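Side-chain contact in 2-aminomuconate 6-semialdehyde dehydrogenase (Burkholderia cenocepacia, PDB 4U3W), which probably catalyses the oxidation of 2-aminomuconate 6-semialdehyde to 2-aminomuconate, as a member of the aldehyde dehydrogenase family: residues V294-F299 / N463-R468. Sequence-based numbering, arbitrary orientation.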
loop_
_atom_site.group_PDB
_atom_site.type_symbol
_atom_site.label_atom_id
_atom_site.label_comp_id
_atom_site.label_asym_id
_atom_site.label_seq_id
_atom_site.Cartn_x
_atom_site.Cartn_y
_atom_site.Cartn_z
ATOM N N VAL A 294 15.584 13.199 29.404
ATOM C CA VAL A 294 16.441 14.324 28.975
ATOM C C VAL A 294 17.904 14.086 29.339
ATOM O O VAL A 294 18.817 14.460 28.562
ATOM C CB VAL A 294 15.895 15.644 29.583
ATOM C CG1 VAL A 294 16.940 16.847 29.434
ATOM C CG2 VAL A 294 14.573 15.966 28.917
ATOM N N LEU A 295 18.162 13.420 30.470
ATOM C CA LEU A 295 19.544 12.964 30.735
ATOM C C LEU A 295 20.049 12.130 29.563
ATOM O O LEU A 295 21.145 12.359 29.006
ATOM C CB LEU A 295 19.623 12.139 32.021
ATOM C CG LEU A 295 21.055 11.910 32.559
ATOM C CD1 LEU A 295 21.536 13.159 33.284
ATOM C CD2 LEU A 295 21.154 10.699 33.502
ATOM N N ARG A 296 19.218 11.186 29.144
ATOM C CA ARG A 296 19.541 10.303 28.025
ATOM C C ARG A 296 19.745 11.061 26.715
ATOM O O ARG A 296 20.724 10.830 25.980
ATOM C CB ARG A 296 18.390 9.304 27.794
ATOM C CG ARG A 296 18.555 7.862 28.207
ATOM C CD ARG A 296 17.418 6.956 27.573
ATOM N NE ARG A 296 17.902 6.231 26.386
ATOM C CZ ARG A 296 17.316 6.178 25.182
ATOM N NH1 ARG A 296 16.171 6.813 24.943
ATOM N NH2 ARG A 296 17.882 5.460 24.207
ATOM N N SER A 297 18.783 11.911 26.364
ATOM C CA SER A 297 18.801 12.553 25.030
ATOM C C SER A 297 19.914 13.608 24.994
ATOM O O SER A 297 20.386 13.982 23.922
ATOM C CB SER A 297 17.443 13.184 24.664
ATOM O OG SER A 297 17.041 14.201 25.599
ATOM N N SER A 298 20.361 14.073 26.155
ATOM C CA SER A 298 21.458 15.032 26.160
ATOM C C SER A 298 22.871 14.434 26.226
ATOM O O SER A 298 23.815 15.023 25.654
ATOM C CB SER A 298 21.315 16.049 27.319
ATOM O OG SER A 298 20.047 16.713 27.252
ATOM N N PHE A 299 23.050 13.327 26.952
ATOM C CA PHE A 299 24.412 12.859 27.243
ATOM C C PHE A 299 24.749 11.451 26.724
ATOM O O PHE A 299 25.861 10.981 26.920
ATOM C CB PHE A 299 24.651 12.927 28.749
ATOM C CG PHE A 299 24.375 14.304 29.348
ATOM C CD1 PHE A 299 24.973 15.454 28.809
ATOM C CD2 PHE A 299 23.520 14.448 30.448
ATOM C CE1 PHE A 299 24.717 16.739 29.366
ATOM C CE2 PHE A 299 23.275 15.703 31.005
ATOM C CZ PHE A 299 23.889 16.858 30.456
ATOM N N ASN A 463 7.181 11.209 24.876
ATOM C CA ASN A 463 7.581 10.401 26.010
ATOM C C ASN A 463 8.600 9.306 25.655
ATOM O O ASN A 463 8.557 8.202 26.193
ATOM C CB ASN A 463 6.312 9.791 26.714
ATOM C CG ASN A 463 5.374 10.880 27.248
ATOM O OD1 ASN A 463 5.839 11.972 27.592
ATOM N ND2 ASN A 463 4.055 10.602 27.284
ATOM N N ALA A 464 9.538 9.626 24.756
ATOM C CA ALA A 464 10.542 8.699 24.336
ATOM C C ALA A 464 11.673 9.510 23.634
ATOM O O ALA A 464 11.552 10.708 23.452
ATOM C CB ALA A 464 9.944 7.629 23.379
ATOM N N TRP A 465 12.721 8.813 23.243
ATOM C CA TRP A 465 13.811 9.405 22.476
ATOM C C TRP A 465 14.626 8.268 21.815
ATOM O O TRP A 465 14.869 7.225 22.420
ATOM C CB TRP A 465 14.694 10.296 23.375
ATOM C CG TRP A 465 15.884 10.888 22.615
ATOM C CD1 TRP A 465 15.858 11.918 21.718
ATOM C CD2 TRP A 465 17.236 10.408 22.648
ATOM N NE1 TRP A 465 17.153 12.146 21.206
ATOM C CE2 TRP A 465 18.010 11.236 21.766
ATOM C CE3 TRP A 465 17.880 9.394 23.354
ATOM C CZ2 TRP A 465 19.384 11.060 21.570
ATOM C CZ3 TRP A 465 19.260 9.215 23.155
ATOM C CH2 TRP A 465 19.995 10.053 22.246
ATOM N N PHE A 466 14.977 8.471 20.554
ATOM C CA PHE A 466 15.863 7.562 19.807
ATOM C C PHE A 466 15.309 6.118 19.842
ATOM O O PHE A 466 16.035 5.158 20.108
ATOM C CB PHE A 466 17.289 7.666 20.355
ATOM C CG PHE A 466 18.385 7.127 19.418
ATOM C CD1 PHE A 466 18.135 6.871 18.083
ATOM C CD2 PHE A 466 19.666 6.932 19.893
ATOM C CE1 PHE A 466 19.135 6.375 17.232
ATOM C CE2 PHE A 466 20.698 6.448 19.035
ATOM C CZ PHE A 466 20.419 6.178 17.717
ATOM N N VAL A 467 14.001 6.002 19.579
ATOM C CA VAL A 467 13.335 4.717 19.320
ATOM C C VAL A 467 13.164 4.584 17.830
ATOM O O VAL A 467 12.402 5.337 17.204
ATOM C CB VAL A 467 11.978 4.625 20.021
ATOM C CG1 VAL A 467 11.208 3.371 19.539
ATOM C CG2 VAL A 467 12.233 4.603 21.517
ATOM N N ARG A 468 13.883 3.629 17.264
ATOM C CA ARG A 468 14.003 3.540 15.827
ATOM C C ARG A 468 13.403 2.258 15.266
ATOM O O ARG A 468 14.057 1.208 15.258
ATOM C CB ARG A 468 15.475 3.649 15.444
ATOM C CG ARG A 468 16.073 5.012 15.782
ATOM C CD ARG A 468 15.815 6.023 14.645
ATOM N NE ARG A 468 16.370 5.550 13.370
ATOM C CZ ARG A 468 15.632 5.038 12.382
ATOM N NH1 ARG A 468 14.307 4.951 12.505
ATOM N NH2 ARG A 468 16.215 4.623 11.263
#
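Arg296 and Ser297, neighbours on the last turn of helix 287-299, show how one tryptophan can close a loop against a helix, here by lying over the backbone and taking an arginine at its rim. The Arg296 chain bends at chi3 (100°) and reaches past the edge of the Trp465 indole, with CE3 lying over one face of the guanidinium and 3.5 Å from NH1. The two planes are inclined at 67°, so this is no parallel stack. NH1 donates to the backbone O of Trp465 at 2.9 Å, a fairly straight bond (162°) with the acceptor close to the guanidinium plane, although NH1 approaches from above the plane of the carbonyl. Helix 287-299 follows strand 277-281 of a seven-stranded sheet, and the loop carrying Trp465 leaves strand 459-462 at its border; as in other aldehyde dehydrogenases, this is probably the catalytic domain, whose nucleophilic cysteine lies on the link from helix to strand 309-315. Next along the helix, Ser297 places CB over the five-membered ring, 3.3 Å from its centroid and almost on the normal, a CH-pi contact. Ser297 CA lies 3.6 Å from Trp465 CD2 on the same face, while Phe466 CB sits near the rim of the opposite one. Ser297 OG hydrogen-bonds to Ser309 OG, at the start of strand 309-315, and the indole NE1 donates to Leu307 O just before it.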